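Long-range contacts in xylose isomerase-like TIM barrel (PDB 2QW5), which binds zinc and D-xylose in a TIM barrel of the xylose isomerase type and is probably a sugar or sugar-phosphate isomerase or epimerase: residues D216-L222 / S249-R253; R242-V246 / I270-Y274; Y245-S249 / L261-L267. All blocks are in the same frame, centred on the assembly; numbering follows the deposited sequence.

Interaction 1 (D216-L222 / S249-R253); sequences DSAHEIL and SPPDR. With ZN (zinc ion), chain D; XLS (D-xylose), chain C.
Segment 216-222 closes strand 211-216 and turns into a helix from S217; 249-253 leaves strand 243-248 as a loop with a type I turn over P250-R253 (R253 N to P250 O, 3.0 Å). They come nearest at A218 and P251, CA atoms 4.6 Å apart. S217 OG (chi1 p) donates a hydrogen bond to S249 O at 2.8 Å, while D216, the N-cap, receives weak bonds at OD1 from A218 N (2.8 Å) and H219 N (3.3 Å). R253, coiled back by three m rotamers, gives NE to S249 OG (3.1 Å), which also bonds the backbone of E281. Charge pairs D216 OD1 with R253 NH2 at 3.6 Å, well off the guanidinium plane. A218 CB lies over one face of the R253 guanidinium, 3.2 Å from its NE; L222 CD1 makes apolar contact with P251 CB at 3.9 Å, and L222 of a second subunit packs on both residues. D216 OD2 binds zinc at 2.3 Å, and H219 NE2 donates to xylose O1 at 3.2 Å. A zinc-bound water accepts from R253 NH2 (3.2 Å) and donates to xylose O1 (2.5 Å). These groups form part of the metal and sugar site at the C-terminal mouth of a TIM barrel.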
ATOM      1  N   ASP A 216      24.055   9.421  15.789  1.00 17.05           N
ATOM      2  CA  ASP A 216      24.410   8.544  14.652  1.00 14.79           C
ATOM      3  C   ASP A 216      24.685   9.514  13.496  1.00 15.72           C
ATOM      4  O   ASP A 216      23.799  10.333  13.156  1.00 14.63           O
ATOM      5  CB  ASP A 216      23.234   7.631  14.367  1.00 15.21           C
ATOM      6  CG  ASP A 216      23.376   6.798  13.075  1.00 18.66           C
ATOM      7  OD1 ASP A 216      23.750   7.336  12.018  1.00 24.38           O
ATOM      8  OD2 ASP A 216      23.023   5.615  13.123  1.00 22.92           O
ATOM      9  N   SER A 217      25.878   9.420  12.901  1.00 17.31           N
ATOM     10  CA  SER A 217      26.315  10.331  11.834  1.00 14.60           C
ATOM     11  C   SER A 217      25.420  10.319  10.586  1.00 16.80           C
ATOM     12  O   SER A 217      25.206  11.380   9.991  1.00 19.63           O
ATOM     13  CB  SER A 217      27.762  10.039  11.437  1.00 15.60           C
ATOM     14  OG  SER A 217      27.908   8.701  10.923  1.00 14.59           O
ATOM     15  N   ALA A 218      24.888   9.141  10.204  1.00 17.78           N
ATOM     16  CA  ALA A 218      23.952   9.033   9.047  1.00 15.41           C
ATOM     17  C   ALA A 218      22.700   9.886   9.275  1.00 17.59           C
ATOM     18  O   ALA A 218      22.319  10.674   8.394  1.00 19.21           O
ATOM     19  CB  ALA A 218      23.543   7.586   8.792  1.00 15.06           C
ATOM     20  N   HIS A 219      22.101   9.766  10.466  1.00 15.79           N
ATOM     21  CA  HIS A 219      20.909  10.587  10.827  1.00 14.27           C
ATOM     22  C   HIS A 219      21.225  12.049  10.996  1.00 15.24           C
ATOM     23  O   HIS A 219      20.392  12.901  10.583  1.00 18.90           O
ATOM     24  CB  HIS A 219      20.157  10.047  12.037  1.00 16.26           C
ATOM     25  CG  HIS A 219      19.737   8.626  11.884  1.00 18.07           C
ATOM     26  ND1 HIS A 219      19.077   8.164  10.767  1.00 17.19           N
ATOM     27  CD2 HIS A 219      19.878   7.567  12.709  1.00 13.60           C
ATOM     28  CE1 HIS A 219      18.871   6.862  10.895  1.00 15.51           C
ATOM     29  NE2 HIS A 219      19.294   6.487  12.089  1.00 14.85           N
ATOM     30  N   GLU A 220      22.405  12.370  11.528  1.00 15.33           N
ATOM     31  CA  GLU A 220      22.813  13.790  11.704  1.00 13.67           C
ATOM     32  C   GLU A 220      22.982  14.495  10.354  1.00 15.83           C
ATOM     33  O   GLU A 220      22.453  15.586  10.133  1.00 14.65           O
ATOM     34  CB  GLU A 220      24.094  13.910  12.530  1.00 18.29           C
ATOM     35  CG  GLU A 220      24.564  15.365  12.804  1.00 16.06           C
ATOM     36  CD  GLU A 220      23.505  16.202  13.470  1.00 16.50           C
ATOM     37  OE1 GLU A 220      22.777  15.643  14.311  1.00 21.18           O
ATOM     38  OE2 GLU A 220      23.409  17.414  13.160  1.00 16.65           O
ATOM     39  N   ILE A 221      23.641  13.819   9.420  1.00 16.22           N
ATOM     40  CA  ILE A 221      23.862  14.368   8.088  1.00 14.73           C
ATOM     41  C   ILE A 221      22.556  14.506   7.307  1.00 16.48           C
ATOM     42  O   ILE A 221      22.352  15.552   6.677  1.00 16.48           O
ATOM     43  CB  ILE A 221      24.849  13.514   7.299  1.00 16.23           C
ATOM     44  CG1 ILE A 221      26.286  13.682   7.812  1.00 19.82           C
ATOM     45  CG2 ILE A 221      24.880  13.988   5.789  1.00 15.31           C
ATOM     46  CD1 ILE A 221      26.563  14.178   9.318  1.00 21.37           C
ATOM     47  N   LEU A 222      21.697  13.466   7.328  1.00 18.13           N
ATOM     48  CA  LEU A 222      20.439  13.492   6.557  1.00 16.21           C
ATOM     49  C   LEU A 222      19.471  14.564   7.005  1.00 16.45           C
ATOM     50  O   LEU A 222      18.779  15.126   6.156  1.00 16.37           O
ATOM     51  CB  LEU A 222      19.715  12.133   6.504  1.00 18.51           C
ATOM     52  CG  LEU A 222      20.055  11.271   5.265  1.00 20.53           C
ATOM     53  CD1 LEU A 222      21.566  11.053   5.138  1.00 16.73           C
ATOM     54  CD2 LEU A 222      19.251   9.934   5.208  1.00 15.84           C
ATOM     55  N   SER A 249      28.186   5.835  10.716  1.00 21.81           N
ATOM     56  CA  SER A 249      27.421   5.164   9.670  1.00 19.71           C
ATOM     57  C   SER A 249      27.342   6.101   8.491  1.00 18.88           C
ATOM     58  O   SER A 249      27.031   7.293   8.687  1.00 17.32           O
ATOM     59  CB  SER A 249      26.001   4.908  10.158  1.00 20.13           C
ATOM     60  OG  SER A 249      25.318   4.051   9.279  1.00 23.35           O
ATOM     61  N   PRO A 250      27.579   5.594   7.264  1.00 17.62           N
ATOM     62  CA  PRO A 250      27.565   6.478   6.113  1.00 18.14           C
ATOM     63  C   PRO A 250      26.116   6.855   5.747  1.00 16.51           C
ATOM     64  O   PRO A 250      25.185   6.209   6.223  1.00 17.03           O
ATOM     65  CB  PRO A 250      28.245   5.616   5.040  1.00 18.67           C
ATOM     66  CG  PRO A 250      27.844   4.276   5.344  1.00 17.53           C
ATOM     67  CD  PRO A 250      27.790   4.201   6.846  1.00 20.49           C
ATOM     68  N   PRO A 251      25.908   7.901   4.935  1.00 18.67           N
ATOM     69  CA  PRO A 251      24.512   8.271   4.556  1.00 17.01           C
ATOM     70  C   PRO A 251      23.653   7.169   3.935  1.00 19.71           C
ATOM     71  O   PRO A 251      22.458   7.096   4.229  1.00 19.79           O
ATOM     72  CB  PRO A 251      24.729   9.394   3.541  1.00 19.82           C
ATOM     73  CG  PRO A 251      26.000  10.058   4.042  1.00 17.54           C
ATOM     74  CD  PRO A 251      26.878   8.871   4.391  1.00 16.19           C
ATOM     75  N   ASP A 252      24.269   6.298   3.123  1.00 18.55           N
ATOM     76  CA  ASP A 252      23.528   5.197   2.506  1.00 19.01           C
ATOM     77  C   ASP A 252      23.418   3.953   3.398  1.00 18.09           C
ATOM     78  O   ASP A 252      22.825   2.981   2.980  1.00 17.83           O
ATOM     79  CB  ASP A 252      24.079   4.862   1.110  1.00 18.33           C
ATOM     80  CG  ASP A 252      25.235   3.857   1.125  1.00 21.28           C
ATOM     81  OD1 ASP A 252      25.913   3.703   2.149  1.00 19.67           O
ATOM     82  OD2 ASP A 252      25.448   3.228   0.058  1.00 21.21           O
ATOM     83  N   ARG A 253      24.034   3.998   4.579  1.00 17.14           N
ATOM     84  CA  ARG A 253      24.057   2.957   5.622  1.00 17.94           C
ATOM     85  C   ARG A 253      24.870   1.725   5.234  1.00 18.76           C
ATOM     86  O   ARG A 253      24.818   0.774   5.963  1.00 17.06           O
ATOM     87  CB  ARG A 253      22.673   2.526   6.116  1.00 19.38           C
ATOM     88  CG  ARG A 253      21.617   3.592   6.257  1.00 20.02           C
ATOM     89  CD  ARG A 253      21.992   4.828   6.992  1.00 24.80           C
ATOM     90  NE  ARG A 253      22.434   4.643   8.366  1.00 24.09           N
ATOM     91  CZ  ARG A 253      21.673   4.506   9.460  1.00 30.37           C
ATOM     92  NH1 ARG A 253      20.328   4.395   9.420  1.00 32.68           N
ATOM     93  NH2 ARG A 253      22.290   4.381  10.623  1.00 25.08           N
TER
HETATM   94 ZN    ZN D 400      21.688   4.121  14.232  0.50 24.74          ZN
HETATM   95  C1  XLS C 401      17.562   2.285  12.450  1.00 51.13           C
HETATM   96  C2  XLS C 401      16.891   1.925  13.770  1.00 50.44           C
HETATM   97  C3  XLS C 401      15.933   0.684  13.685  1.00 49.90           C
HETATM   98  C4  XLS C 401      15.960  -0.214  14.906  1.00 43.51           C
HETATM   99  O1  XLS C 401      17.852   3.613  11.999  1.00 37.62           O
HETATM  100  O2  XLS C 401      17.839   1.830  14.833  1.00 48.01           O
HETATM  101  O3  XLS C 401      16.070  -0.218  12.585  1.00 53.13           O
HETATM  102  O4  XLS C 401      15.784   0.583  16.042  1.00 39.24           O
HETATM  103  O   HOH W   1      20.222   3.677  12.901  1.00 27.65           O

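Interaction 2 (R242-V246 / I270-Y274); sequences RLHYV and IVKVY
Y274 loses the most surface here, with L243 and V246 next. The end of helix 263-273 lies against the start of strand 243-248, CA atoms being 7.1 Å apart for L243 and Y274 and 8.4 Å for V246 and I270. Backbone bonds from V273 N (3.1 Å) and Y274 N (2.9 Å) both end on I270 O, after which Y274 is extended (phi/psi -122/129). Its t rotamer, chi2 75°, sends the ring to the strand. V246 CG2 sits over one ring face in a CH-pi contact, 3.8 Å from the centroid and 14° off the normal, whereas L243 O, 3.5 Å from Y274 CD1, and H244 C, 3.8 Å from Y274 CE1, meet the edge. The hydroxyl reaches Y245 CA (3.4 Å from Y274 OH) and is hydrogen-bonded to the backbone of P277. The contact belongs to the beta-alpha-beta unit of strand 243-248, helix 263-273 and strand 278-280, one of the beta-alpha repeats that make up a TIM barrel. L243, chi1 t, points at the helix: its CG is 4.1 Å from Y274 CD1, and its CD2 4.1 Å from V273 CG2, with V234 of helix 227-240 touching both L243 and V273. V246, also t, puts CG2 3.6 Å from I270 CG2. A water bridges the backbones, donating to L243 O at 3.0 Å and weakly to V273 O at 3.4 Å.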
ATOM      1  N   ARG A 242      24.254  13.807  29.099  1.00 20.73           N
ATOM      2  CA  ARG A 242      23.309  13.036  28.271  1.00 21.67           C
ATOM      3  C   ARG A 242      23.827  12.509  26.932  1.00 20.90           C
ATOM      4  O   ARG A 242      23.018  12.011  26.143  1.00 24.09           O
ATOM      5  CB  ARG A 242      22.031  13.856  28.073  1.00 20.81           C
ATOM      6  CG  ARG A 242      21.200  13.857  29.304  1.00 19.95           C
ATOM      7  CD  ARG A 242      20.023  14.772  29.218  1.00 21.70           C
ATOM      8  NE  ARG A 242      18.845  14.093  29.744  1.00 20.96           N
ATOM      9  CZ  ARG A 242      17.698  14.654  30.109  1.00 24.26           C
ATOM     10  NH1 ARG A 242      17.509  15.960  30.080  1.00 27.46           N
ATOM     11  NH2 ARG A 242      16.732  13.870  30.537  1.00 28.43           N
ATOM     12  N   LEU A 243      25.144  12.589  26.681  1.00 22.83           N
ATOM     13  CA  LEU A 243      25.735  12.069  25.452  1.00 20.51           C
ATOM     14  C   LEU A 243      26.225  10.693  25.798  1.00 20.01           C
ATOM     15  O   LEU A 243      27.373  10.499  26.109  1.00 22.17           O
ATOM     16  CB  LEU A 243      26.816  12.996  24.882  1.00 21.39           C
ATOM     17  CG  LEU A 243      27.489  12.650  23.529  1.00 24.48           C
ATOM     18  CD1 LEU A 243      26.566  12.083  22.502  1.00 29.24           C
ATOM     19  CD2 LEU A 243      28.138  13.902  22.982  1.00 26.24           C
ATOM     20  N   HIS A 244      25.310   9.723  25.719  1.00 19.65           N
ATOM     21  CA  HIS A 244      25.591   8.360  26.132  1.00 19.01           C
ATOM     22  C   HIS A 244      26.249   7.451  25.128  1.00 18.82           C
ATOM     23  O   HIS A 244      26.793   6.411  25.518  1.00 17.90           O
ATOM     24  CB  HIS A 244      24.310   7.700  26.632  1.00 18.11           C
ATOM     25  CG  HIS A 244      23.684   8.402  27.803  1.00 18.67           C
ATOM     26  ND1 HIS A 244      24.425   9.061  28.759  1.00 21.51           N
ATOM     27  CD2 HIS A 244      22.405   8.441  28.230  1.00 22.40           C
ATOM     28  CE1 HIS A 244      23.612   9.527  29.691  1.00 24.12           C
ATOM     29  NE2 HIS A 244      22.384   9.149  29.404  1.00 20.91           N
ATOM     30  N   TYR A 245      26.167   7.778  23.841  1.00 19.37           N
ATOM     31  CA  TYR A 245      26.645   6.848  22.803  1.00 19.04           C
ATOM     32  C   TYR A 245      26.815   7.541  21.471  1.00 19.05           C
ATOM     33  O   TYR A 245      26.191   8.559  21.232  1.00 16.66           O
ATOM     34  CB  TYR A 245      25.612   5.739  22.674  1.00 18.36           C
ATOM     35  CG  TYR A 245      26.028   4.452  21.986  1.00 18.52           C
ATOM     36  CD1 TYR A 245      27.150   3.717  22.390  1.00 19.01           C
ATOM     37  CD2 TYR A 245      25.207   3.887  21.019  1.00 22.17           C
ATOM     38  CE1 TYR A 245      27.445   2.448  21.802  1.00 22.41           C
ATOM     39  CE2 TYR A 245      25.506   2.645  20.431  1.00 21.97           C
ATOM     40  CZ  TYR A 245      26.605   1.944  20.819  1.00 25.21           C
ATOM     41  OH  TYR A 245      26.869   0.751  20.201  1.00 22.34           O
ATOM     42  N   VAL A 246      27.633   6.962  20.592  1.00 16.54           N
ATOM     43  CA  VAL A 246      27.952   7.557  19.278  1.00 16.28           C
ATOM     44  C   VAL A 246      28.096   6.425  18.262  1.00 19.64           C
ATOM     45  O   VAL A 246      28.765   5.431  18.561  1.00 19.16           O
ATOM     46  CB  VAL A 246      29.266   8.379  19.304  1.00 16.64           C
ATOM     47  CG1 VAL A 246      29.679   8.821  17.892  1.00 15.57           C
ATOM     48  CG2 VAL A 246      29.132   9.613  20.174  1.00 18.05           C
ATOM     49  N   ILE A 270      32.767  15.780  19.233  1.00 20.58           N
ATOM     50  CA  ILE A 270      32.405  14.628  20.045  1.00 22.60           C
ATOM     51  C   ILE A 270      33.594  14.107  20.838  1.00 23.34           C
ATOM     52  O   ILE A 270      33.475  13.902  22.041  1.00 20.68           O
ATOM     53  CB  ILE A 270      31.809  13.475  19.172  1.00 24.74           C
ATOM     54  CG1 ILE A 270      30.420  13.897  18.629  1.00 22.31           C
ATOM     55  CG2 ILE A 270      31.694  12.182  19.980  1.00 19.04           C
ATOM     56  CD1 ILE A 270      29.859  12.960  17.546  1.00 23.59           C
ATOM     57  N   VAL A 271      34.727  13.883  20.164  1.00 25.66           N
ATOM     58  CA  VAL A 271      35.930  13.340  20.846  1.00 28.33           C
ATOM     59  C   VAL A 271      36.429  14.254  22.009  1.00 28.65           C
ATOM     60  O   VAL A 271      36.970  13.749  22.966  1.00 27.90           O
ATOM     61  CB  VAL A 271      37.081  12.937  19.872  1.00 29.60           C
ATOM     62  CG1 VAL A 271      36.581  11.887  18.878  1.00 28.66           C
ATOM     63  CG2 VAL A 271      37.646  14.128  19.171  1.00 31.92           C
ATOM     64  N   LYS A 272      36.175  15.560  21.939  1.00 28.86           N
ATOM     65  CA  LYS A 272      36.492  16.475  23.026  1.00 30.74           C
ATOM     66  C   LYS A 272      35.767  16.189  24.327  1.00 30.21           C
ATOM     67  O   LYS A 272      36.345  16.418  25.372  1.00 29.49           O
ATOM     68  CB  LYS A 272      36.193  17.934  22.639  1.00 33.60           C
ATOM     69  CG  LYS A 272      37.188  18.477  21.621  1.00 42.89           C
ATOM     70  CD  LYS A 272      36.871  19.873  21.030  1.00 42.12           C
ATOM     71  CE  LYS A 272      37.889  20.190  19.888  1.00 49.48           C
ATOM     72  NZ  LYS A 272      37.627  21.465  19.165  1.00 50.43           N
ATOM     73  N   VAL A 273      34.515  15.724  24.265  1.00 25.89           N
ATOM     74  CA  VAL A 273      33.664  15.516  25.453  1.00 26.81           C
ATOM     75  C   VAL A 273      33.125  14.107  25.712  1.00 26.61           C
ATOM     76  O   VAL A 273      32.488  13.893  26.719  1.00 28.74           O
ATOM     77  CB  VAL A 273      32.425  16.447  25.398  1.00 23.44           C
ATOM     78  CG1 VAL A 273      32.864  17.910  25.172  1.00 24.82           C
ATOM     79  CG2 VAL A 273      31.436  16.003  24.296  1.00 24.65           C
ATOM     80  N   TYR A 274      33.371  13.169  24.807  1.00 27.05           N
ATOM     81  CA  TYR A 274      32.836  11.821  24.869  1.00 25.18           C
ATOM     82  C   TYR A 274      33.998  10.873  24.867  1.00 26.53           C
ATOM     83  O   TYR A 274      34.845  10.995  24.007  1.00 29.69           O
ATOM     84  CB  TYR A 274      31.967  11.560  23.621  1.00 23.09           C
ATOM     85  CG  TYR A 274      31.409  10.159  23.538  1.00 18.92           C
ATOM     86  CD1 TYR A 274      30.327   9.757  24.348  1.00 18.56           C
ATOM     87  CD2 TYR A 274      31.976   9.216  22.671  1.00 24.24           C
ATOM     88  CE1 TYR A 274      29.824   8.448  24.279  1.00 23.93           C
ATOM     89  CE2 TYR A 274      31.490   7.944  22.603  1.00 19.50           C
ATOM     90  CZ  TYR A 274      30.404   7.558  23.407  1.00 19.19           C
ATOM     91  OH  TYR A 274      29.948   6.273  23.323  1.00 20.70           O
TER
HETATM   92  O   HOH W   2      29.786  11.813  27.215  1.00 32.11           O

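Interaction 3 (Y245-S249 / L261-L267); sequences YVQVS and LPWKSFL. With ZN (zinc ion), chain D.
V248 meets four side chains of 261-267 and has the most surface covered in this contact. Its chi1 is m, and CG1 lies 4.1 Å from W263 CZ3, 4.3 Å from L267 CD2 and 4.4 Å from F266 CE2, while V248 CB is 4.3 Å from L261 CD1. F266, chi1 t and chi2 74°, reaches straight from the helix to the strand, placing CE2 4.2 Å from V246 CG1 and 4.1 Å from Q247 O. W263 and L267, both with chi1 m, leave their CA atoms sideways and bend their ends inward. The backbones stay well apart: the axes of strand 245-248 and helix 263-267 approach to 11.3 Å and run nearly antiparallel, at 168°, so side chains fill the layer between them and no hydrogen bond crosses it. This is the outer face of the barrel wall in a beta-alpha-beta crossover, where strand 243-248 passes through a loop into the helix that leads back to strand 278-280; helix 314-332 packs on W263 and L267 from beyond. P262, centre of an inverse gamma turn, is the helix N-cap position, and F266 N bonds back to P262 O at 2.9 Å. Just ahead of it L261, chi1 and chi2 both t, brings CD1 to 3.9 Å from S249 O; S249 and L261 have the nearest CA atoms, 7.5 Å apart. Q247 (chi1 m, chi2 t) points away from the helix into the barrel, where OE1 binds zinc at 2.4 Å and NE2 is hydrogen-bonded to E49.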
ATOM      1  N   TYR A 245      26.167   7.778  23.841  1.00 19.37           N
ATOM      2  CA  TYR A 245      26.645   6.848  22.803  1.00 19.04           C
ATOM      3  C   TYR A 245      26.815   7.541  21.471  1.00 19.05           C
ATOM      4  O   TYR A 245      26.191   8.559  21.232  1.00 16.66           O
ATOM      5  CB  TYR A 245      25.612   5.739  22.674  1.00 18.36           C
ATOM      6  CG  TYR A 245      26.028   4.452  21.986  1.00 18.52           C
ATOM      7  CD1 TYR A 245      27.150   3.717  22.390  1.00 19.01           C
ATOM      8  CD2 TYR A 245      25.207   3.887  21.019  1.00 22.17           C
ATOM      9  CE1 TYR A 245      27.445   2.448  21.802  1.00 22.41           C
ATOM     10  CE2 TYR A 245      25.506   2.645  20.431  1.00 21.97           C
ATOM     11  CZ  TYR A 245      26.605   1.944  20.819  1.00 25.21           C
ATOM     12  OH  TYR A 245      26.869   0.751  20.201  1.00 22.34           O
ATOM     13  N   VAL A 246      27.633   6.962  20.592  1.00 16.54           N
ATOM     14  CA  VAL A 246      27.952   7.557  19.278  1.00 16.28           C
ATOM     15  C   VAL A 246      28.096   6.425  18.262  1.00 19.64           C
ATOM     16  O   VAL A 246      28.765   5.431  18.561  1.00 19.16           O
ATOM     17  CB  VAL A 246      29.266   8.379  19.304  1.00 16.64           C
ATOM     18  CG1 VAL A 246      29.679   8.821  17.892  1.00 15.57           C
ATOM     19  CG2 VAL A 246      29.132   9.613  20.174  1.00 18.05           C
ATOM     20  N   GLN A 247      27.443   6.597  17.101  1.00 17.68           N
ATOM     21  CA  GLN A 247      27.485   5.667  15.989  1.00 17.54           C
ATOM     22  C   GLN A 247      28.024   6.333  14.713  1.00 17.73           C
ATOM     23  O   GLN A 247      27.675   7.485  14.396  1.00 15.16           O
ATOM     24  CB  GLN A 247      26.116   5.103  15.713  1.00 18.41           C
ATOM     25  CG  GLN A 247      25.554   4.286  16.804  1.00 17.80           C
ATOM     26  CD  GLN A 247      24.220   3.734  16.410  1.00 26.04           C
ATOM     27  OE1 GLN A 247      23.376   4.453  15.893  1.00 22.63           O
ATOM     28  NE2 GLN A 247      24.038   2.431  16.593  1.00 28.04           N
ATOM     29  N   VAL A 248      28.922   5.630  14.016  1.00 18.26           N
ATOM     30  CA  VAL A 248      29.464   6.088  12.738  1.00 21.05           C
ATOM     31  C   VAL A 248      28.813   5.187  11.693  1.00 20.88           C
ATOM     32  O   VAL A 248      28.872   3.939  11.785  1.00 20.18           O
ATOM     33  CB  VAL A 248      31.014   6.104  12.655  1.00 21.02           C
ATOM     34  CG1 VAL A 248      31.539   7.266  13.536  1.00 20.46           C
ATOM     35  CG2 VAL A 248      31.620   4.748  13.043  1.00 15.76           C
ATOM     36  N   SER A 249      28.186   5.835  10.716  1.00 21.81           N
ATOM     37  CA  SER A 249      27.421   5.164   9.670  1.00 19.71           C
ATOM     38  C   SER A 249      27.342   6.101   8.491  1.00 18.88           C
ATOM     39  O   SER A 249      27.031   7.293   8.687  1.00 17.32           O
ATOM     40  CB  SER A 249      26.001   4.908  10.158  1.00 20.13           C
ATOM     41  OG  SER A 249      25.318   4.051   9.279  1.00 23.35           O
ATOM     42  N   LEU A 261      30.509  10.813   4.703  1.00 21.89           N
ATOM     43  CA  LEU A 261      30.467  11.037   6.161  1.00 19.72           C
ATOM     44  C   LEU A 261      31.523  12.103   6.456  1.00 19.96           C
ATOM     45  O   LEU A 261      32.668  11.896   6.129  1.00 22.74           O
ATOM     46  CB  LEU A 261      30.775   9.754   6.952  1.00 17.84           C
ATOM     47  CG  LEU A 261      30.449   9.709   8.456  1.00 21.41           C
ATOM     48  CD1 LEU A 261      30.748   8.328   8.933  1.00 21.30           C
ATOM     49  CD2 LEU A 261      31.202  10.722   9.332  1.00 20.79           C
ATOM     50  N   PRO A 262      31.137  13.247   7.034  1.00 18.73           N
ATOM     51  CA  PRO A 262      32.036  14.360   7.353  1.00 20.41           C
ATOM     52  C   PRO A 262      32.837  14.088   8.634  1.00 19.99           C
ATOM     53  O   PRO A 262      32.572  14.626   9.705  1.00 19.62           O
ATOM     54  CB  PRO A 262      31.064  15.536   7.487  1.00 20.88           C
ATOM     55  CG  PRO A 262      29.858  14.950   8.034  1.00 22.49           C
ATOM     56  CD  PRO A 262      29.755  13.559   7.464  1.00 22.41           C
ATOM     57  N   TRP A 263      33.809  13.207   8.498  1.00 18.77           N
ATOM     58  CA  TRP A 263      34.556  12.734   9.634  1.00 18.99           C
ATOM     59  C   TRP A 263      35.065  13.783  10.588  1.00 17.24           C
ATOM     60  O   TRP A 263      34.818  13.662  11.806  1.00 18.11           O
ATOM     61  CB  TRP A 263      35.721  11.873   9.182  1.00 19.20           C
ATOM     62  CG  TRP A 263      35.323  10.637   8.487  1.00 16.58           C
ATOM     63  CD1 TRP A 263      35.265  10.438   7.129  1.00 21.38           C
ATOM     64  CD2 TRP A 263      34.969   9.386   9.096  1.00 21.68           C
ATOM     65  NE1 TRP A 263      34.888   9.143   6.868  1.00 19.10           N
ATOM     66  CE2 TRP A 263      34.691   8.478   8.053  1.00 22.50           C
ATOM     67  CE3 TRP A 263      34.846   8.949  10.430  1.00 19.61           C
ATOM     68  CZ2 TRP A 263      34.294   7.148   8.301  1.00 23.56           C
ATOM     69  CZ3 TRP A 263      34.451   7.641  10.674  1.00 21.20           C
ATOM     70  CH2 TRP A 263      34.205   6.747   9.614  1.00 19.62           C
ATOM     71  N   LYS A 264      35.722  14.807  10.043  1.00 20.57           N
ATOM     72  CA  LYS A 264      36.366  15.844  10.871  1.00 19.96           C
ATOM     73  C   LYS A 264      35.335  16.667  11.607  1.00 20.31           C
ATOM     74  O   LYS A 264      35.426  16.833  12.839  1.00 20.48           O
ATOM     75  CB  LYS A 264      37.249  16.765  10.023  1.00 22.37           C
ATOM     76  CG  LYS A 264      38.115  17.730  10.792  1.00 25.43           C
ATOM     77  CD  LYS A 264      38.856  18.680   9.856  1.00 28.69           C
ATOM     78  CE  LYS A 264      39.830  19.554  10.664  1.00 39.26           C
ATOM     79  NZ  LYS A 264      40.712  20.436   9.823  1.00 41.43           N
ATOM     80  N   SER A 265      34.354  17.165  10.849  1.00 19.46           N
ATOM     81  CA  SER A 265      33.284  18.015  11.412  1.00 17.59           C
ATOM     82  C   SER A 265      32.337  17.338  12.358  1.00 20.54           C
ATOM     83  O   SER A 265      31.795  17.985  13.268  1.00 20.81           O
ATOM     84  CB  SER A 265      32.499  18.665  10.286  1.00 20.08           C
ATOM     85  OG  SER A 265      33.271  19.718   9.797  1.00 28.67           O
ATOM     86  N   PHE A 266      32.139  16.041  12.152  1.00 22.42           N
ATOM     87  CA  PHE A 266      31.278  15.227  13.006  1.00 21.35           C
ATOM     88  C   PHE A 266      32.034  14.774  14.263  1.00 21.04           C
ATOM     89  O   PHE A 266      31.539  14.934  15.360  1.00 20.54           O
ATOM     90  CB  PHE A 266      30.731  14.003  12.244  1.00 21.85           C
ATOM     91  CG  PHE A 266      29.865  13.128  13.082  1.00 17.45           C
ATOM     92  CD1 PHE A 266      28.566  13.539  13.415  1.00 15.00           C
ATOM     93  CD2 PHE A 266      30.350  11.913  13.597  1.00 15.85           C
ATOM     94  CE1 PHE A 266      27.750  12.741  14.223  1.00 22.07           C
ATOM     95  CE2 PHE A 266      29.551  11.105  14.422  1.00 15.74           C
ATOM     96  CZ  PHE A 266      28.229  11.522  14.725  1.00 17.93           C
ATOM     97  N   LEU A 267      33.221  14.192  14.099  1.00 21.09           N
ATOM     98  CA  LEU A 267      33.948  13.643  15.238  1.00 21.94           C
ATOM     99  C   LEU A 267      34.702  14.631  16.121  1.00 21.26           C
ATOM    100  O   LEU A 267      34.870  14.349  17.315  1.00 23.70           O
ATOM    101  CB  LEU A 267      34.934  12.531  14.808  1.00 21.73           C
ATOM    102  CG  LEU A 267      34.418  11.154  14.360  1.00 22.31           C
ATOM    103  CD1 LEU A 267      35.599  10.344  13.985  1.00 20.14           C
ATOM    104  CD2 LEU A 267      33.618  10.453  15.441  1.00 19.84           C
TER
HETATM  105 ZN    ZN D 400      21.688   4.121  14.232  0.50 24.74          ZN
HETATM  106  O   HOH W   1      20.222   3.677  12.901  1.00 27.65           O

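Interactions 2 and 3 lie on strand 243-248, and interaction 1 uses the loop that leaves its C-terminal end. The first two share Y245 and V246 and pack the two ends of helix 263-273 on the strand's outer side, their centres 11 Å apart. Interaction 1, centred 8 Å from interaction 3 and 17 Å from interaction 2, shares S249 with interaction 3. There S217 N probably hydrogen-bonds Q247 O (3.0 Å), and S217 OG packs 3.5 Å from L261 CD1. D216 and Q247 bind the same zinc, D216 OD2 lying 3.0 Å from Q247 OE1; E183 and E281 complete the protein ligands. Interaction 2 contributes no zinc ligand: the nearest atom of the Y245 side chain is about 7 Å from the metal.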